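Local structure of catalase-3 (Neurospora crassa, 4AJ9) at residues T213-L225 / Q412-R424. The protein breaks down hydrogen peroxide into oxygen and water with the help of heme, and so probably protects cells from its toxic effects. Sequence-based numbering, arbitrary orientation.
Sequences TFRLVTEDGKSKL and QTVGRGFFTTPGR
A beta hairpin of the antiparallel catalase barrel, strand 214-217 and the start of strand 223-232 joined through a type I turn from Thr218 to Gly221, rests against the irregular loop 412-424, which meets it through Phe419, Thr421 and two polar grips at the turn. Phe419 suits the middle because a flat ring can lie edge-on against the turn: its CE2 lies 3.7 Å from Val217 CG1, its edge faces Gly221 CA and Thr218 O, and the CG of Gln412, from its own loop, sits over the ring centre. CG of Phe419 stands between backbone N and carbonyl carbon (chi1 62°), which brings the ring to the hairpin. Gln412, extended to its amide, is long enough for NE2 to donate to Glu219 O (3.1 Å), the oxygen lying close to the amide plane. Glu219 bends at chi2 and offers OE2 to Arg416 NH1 in a salt bridge of 2.9 Å; the N-H, in its guanidinium plane, points almost straight at OE2, meeting it on the syn side but tilted out of the carboxylate plane, the two planes 68° apart. OE1 pairs with Arg335. With an alanine here, Arg416 NH1 and Arg335 would probably lose the carboxylate they share, leaving Glu130 to hold Arg416 through NE. Gly221 takes a positive phi, and a CB would clash with Pro422 CG. Farther along, Arg424 CD lies over a face of the Arg215 guanidinium, the guanidinium planes 22° apart; Arg215 NH1 and Arg424 NE, both donors, approach to 3.2 Å without bonding. Glu341 pairs with both arginines, Glu280 with Arg215 and Glu43 of a second subunit with Arg424, which probably offsets their like charges. Thr421 divides its branches: OG1 bonds to Asp338 and touches Val217 CG2 at 3.5 Å, whereas the methyl CG2 packs 3.6 Å from Ser223 CB.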
# COMPACT_ATOMS: atom_id res chain seq x y z
N THR C 213 26.96 22.30 -4.75
CA THR C 213 26.88 23.73 -4.49
C THR C 213 25.40 24.07 -4.28
O THR C 213 24.55 23.70 -5.10
CB THR C 213 27.43 24.53 -5.67
OG1 THR C 213 28.72 24.01 -6.05
CG2 THR C 213 27.56 26.03 -5.30
N PHE C 214 25.12 24.74 -3.17
CA PHE C 214 23.81 25.32 -2.92
C PHE C 214 23.96 26.83 -2.92
O PHE C 214 25.02 27.35 -3.31
CB PHE C 214 23.25 24.84 -1.58
CG PHE C 214 22.85 23.38 -1.58
CD1 PHE C 214 23.79 22.39 -1.33
CD2 PHE C 214 21.54 23.00 -1.82
CE1 PHE C 214 23.44 21.06 -1.33
CE2 PHE C 214 21.17 21.65 -1.82
CZ PHE C 214 22.12 20.68 -1.58
N ARG C 215 22.91 27.55 -2.52
CA ARG C 215 23.00 28.99 -2.37
C ARG C 215 22.56 29.43 -0.98
O ARG C 215 21.55 28.95 -0.45
CB ARG C 215 22.14 29.71 -3.41
CG ARG C 215 22.71 29.69 -4.82
CD ARG C 215 21.74 30.29 -5.84
NE ARG C 215 22.46 30.66 -7.06
CZ ARG C 215 22.34 30.06 -8.23
NH1 ARG C 215 21.49 29.05 -8.37
NH2 ARG C 215 23.06 30.47 -9.27
N LEU C 216 23.32 30.34 -0.39
CA LEU C 216 22.85 31.06 0.79
C LEU C 216 22.28 32.37 0.29
O LEU C 216 22.86 33.00 -0.60
CB LEU C 216 23.98 31.31 1.80
CG LEU C 216 24.61 30.07 2.43
CD1 LEU C 216 25.63 30.49 3.50
CD2 LEU C 216 23.52 29.18 3.04
N VAL C 217 21.13 32.77 0.84
CA VAL C 217 20.41 33.94 0.37
C VAL C 217 20.03 34.81 1.57
O VAL C 217 19.45 34.31 2.54
CB VAL C 217 19.14 33.54 -0.40
CG1 VAL C 217 18.45 34.78 -0.99
CG2 VAL C 217 19.49 32.55 -1.50
N THR C 218 20.40 36.09 1.52
CA THR C 218 20.08 37.00 2.61
C THR C 218 18.67 37.56 2.43
O THR C 218 18.06 37.38 1.38
CB THR C 218 21.07 38.19 2.67
OG1 THR C 218 21.04 38.89 1.42
CG2 THR C 218 22.48 37.71 2.94
N GLU C 219 18.18 38.27 3.44
CA GLU C 219 16.84 38.87 3.40
C GLU C 219 16.57 39.70 2.14
O GLU C 219 15.47 39.69 1.60
CB GLU C 219 16.60 39.77 4.61
CG GLU C 219 16.82 39.12 5.96
CD GLU C 219 15.86 37.97 6.22
OE1 GLU C 219 14.92 37.77 5.42
OE2 GLU C 219 16.06 37.26 7.24
N ASP C 220 17.58 40.44 1.68
CA ASP C 220 17.40 41.34 0.55
C ASP C 220 17.53 40.62 -0.79
O ASP C 220 17.35 41.21 -1.86
CB ASP C 220 18.38 42.52 0.64
CG ASP C 220 19.81 42.11 0.39
OD1 ASP C 220 20.06 40.89 0.22
OD2 ASP C 220 20.69 42.99 0.37
N GLY C 221 17.84 39.33 -0.72
CA GLY C 221 17.91 38.52 -1.91
C GLY C 221 19.29 38.29 -2.48
O GLY C 221 19.42 37.60 -3.48
N LYS C 222 20.33 38.85 -1.86
CA LYS C 222 21.70 38.60 -2.29
C LYS C 222 22.11 37.17 -1.99
O LYS C 222 21.82 36.63 -0.92
CB LYS C 222 22.69 39.57 -1.62
CG LYS C 222 22.37 41.04 -1.86
CD LYS C 222 22.01 41.29 -3.32
CE LYS C 222 20.81 42.23 -3.45
NZ LYS C 222 20.30 42.30 -4.86
N SER C 223 22.81 36.54 -2.94
CA SER C 223 23.19 35.15 -2.77
C SER C 223 24.69 34.92 -2.88
O SER C 223 25.41 35.70 -3.49
CB SER C 223 22.48 34.27 -3.80
OG SER C 223 22.86 34.61 -5.12
N LYS C 224 25.15 33.84 -2.26
CA LYS C 224 26.49 33.33 -2.47
C LYS C 224 26.33 31.85 -2.73
O LYS C 224 25.40 31.23 -2.23
CB LYS C 224 27.34 33.54 -1.23
CG LYS C 224 27.55 35.01 -0.88
CD LYS C 224 28.49 35.17 0.30
CE LYS C 224 28.77 36.65 0.58
NZ LYS C 224 29.14 37.36 -0.67
N LEU C 225 27.26 31.28 -3.50
CA LEU C 225 27.29 29.84 -3.71
C LEU C 225 27.98 29.23 -2.51
O LEU C 225 28.90 29.83 -1.94
CB LEU C 225 28.07 29.53 -4.99
CG LEU C 225 27.51 30.13 -6.29
CD1 LEU C 225 28.50 29.91 -7.44
CD2 LEU C 225 26.14 29.55 -6.60
N GLN C 412 8.83 36.63 0.10
CA GLN C 412 10.04 37.32 0.53
C GLN C 412 9.75 38.42 1.55
O GLN C 412 10.42 38.53 2.57
CB GLN C 412 10.81 37.90 -0.66
CG GLN C 412 12.17 38.44 -0.26
CD GLN C 412 12.95 39.01 -1.43
OE1 GLN C 412 12.54 38.87 -2.59
NE2 GLN C 412 14.07 39.65 -1.13
N THR C 413 8.73 39.23 1.27
CA THR C 413 8.49 40.41 2.08
C THR C 413 7.39 40.24 3.14
O THR C 413 7.30 41.04 4.08
CB THR C 413 8.19 41.64 1.20
OG1 THR C 413 6.97 41.43 0.47
CG2 THR C 413 9.33 41.86 0.20
N VAL C 414 6.57 39.21 2.99
CA VAL C 414 5.48 38.94 3.92
C VAL C 414 5.59 37.55 4.55
O VAL C 414 5.75 36.56 3.85
CB VAL C 414 4.11 39.05 3.23
CG1 VAL C 414 2.98 38.72 4.21
CG2 VAL C 414 3.93 40.44 2.63
N GLY C 415 5.50 37.50 5.88
CA GLY C 415 5.42 36.24 6.59
C GLY C 415 6.64 35.34 6.49
O GLY C 415 6.53 34.14 6.72
N ARG C 416 7.79 35.91 6.17
CA ARG C 416 9.03 35.16 6.09
C ARG C 416 8.89 33.88 5.28
O ARG C 416 9.33 32.80 5.68
CB ARG C 416 9.58 34.87 7.50
CG ARG C 416 10.16 36.10 8.18
CD ARG C 416 11.01 35.77 9.41
NE ARG C 416 12.14 34.89 9.11
CZ ARG C 416 13.29 35.29 8.56
NH1 ARG C 416 13.48 36.56 8.23
NH2 ARG C 416 14.26 34.40 8.33
N GLY C 417 8.29 34.01 4.10
CA GLY C 417 8.10 32.86 3.24
C GLY C 417 9.39 32.49 2.54
O GLY C 417 10.34 33.28 2.48
N PHE C 418 9.44 31.27 2.03
CA PHE C 418 10.55 30.87 1.17
C PHE C 418 10.53 31.73 -0.09
O PHE C 418 9.47 32.18 -0.52
CB PHE C 418 10.42 29.40 0.76
CG PHE C 418 11.48 28.96 -0.19
CD1 PHE C 418 12.71 28.53 0.28
CD2 PHE C 418 11.27 29.01 -1.57
CE1 PHE C 418 13.72 28.14 -0.61
CE2 PHE C 418 12.26 28.61 -2.46
CZ PHE C 418 13.49 28.17 -1.96
N PHE C 419 11.70 31.97 -0.67
CA PHE C 419 11.73 32.60 -1.98
C PHE C 419 12.93 32.11 -2.77
O PHE C 419 14.02 31.89 -2.22
CB PHE C 419 11.68 34.14 -1.90
CG PHE C 419 12.85 34.76 -1.18
CD1 PHE C 419 12.87 34.82 0.21
CD2 PHE C 419 13.90 35.32 -1.89
CE1 PHE C 419 13.93 35.40 0.88
CE2 PHE C 419 14.97 35.92 -1.22
CZ PHE C 419 14.98 35.96 0.16
N THR C 420 12.71 31.88 -4.05
CA THR C 420 13.79 31.49 -4.94
C THR C 420 14.71 32.71 -5.14
O THR C 420 14.22 33.84 -5.17
CB THR C 420 13.22 30.99 -6.28
OG1 THR C 420 12.59 29.72 -6.08
CG2 THR C 420 14.32 30.84 -7.31
N THR C 421 16.02 32.47 -5.24
CA THR C 421 16.98 33.56 -5.43
C THR C 421 16.50 34.48 -6.55
O THR C 421 16.38 34.06 -7.70
CB THR C 421 18.37 33.05 -5.81
OG1 THR C 421 18.77 32.01 -4.90
CG2 THR C 421 19.39 34.19 -5.74
N PRO C 422 16.23 35.75 -6.21
CA PRO C 422 15.61 36.64 -7.20
C PRO C 422 16.45 36.86 -8.47
O PRO C 422 15.89 37.12 -9.54
CB PRO C 422 15.40 37.95 -6.43
CG PRO C 422 16.20 37.84 -5.18
CD PRO C 422 16.37 36.38 -4.89
N GLY C 423 17.77 36.76 -8.37
CA GLY C 423 18.60 37.00 -9.53
C GLY C 423 18.68 35.88 -10.57
O GLY C 423 19.19 36.08 -11.67
N ARG C 424 18.16 34.71 -10.22
CA ARG C 424 18.31 33.54 -11.09
C ARG C 424 17.55 33.67 -12.40
O ARG C 424 16.40 34.12 -12.42
CB ARG C 424 17.92 32.26 -10.35
CG ARG C 424 18.92 31.87 -9.27
CD ARG C 424 18.46 30.64 -8.51
NE ARG C 424 18.44 29.43 -9.34
CZ ARG C 424 17.77 28.33 -9.00
NH1 ARG C 424 17.07 28.32 -7.87
NH2 ARG C 424 17.77 27.27 -9.79
O HOH W 1 13.16 40.58 3.07
O HOH W 2 19.74 37.64 -6.07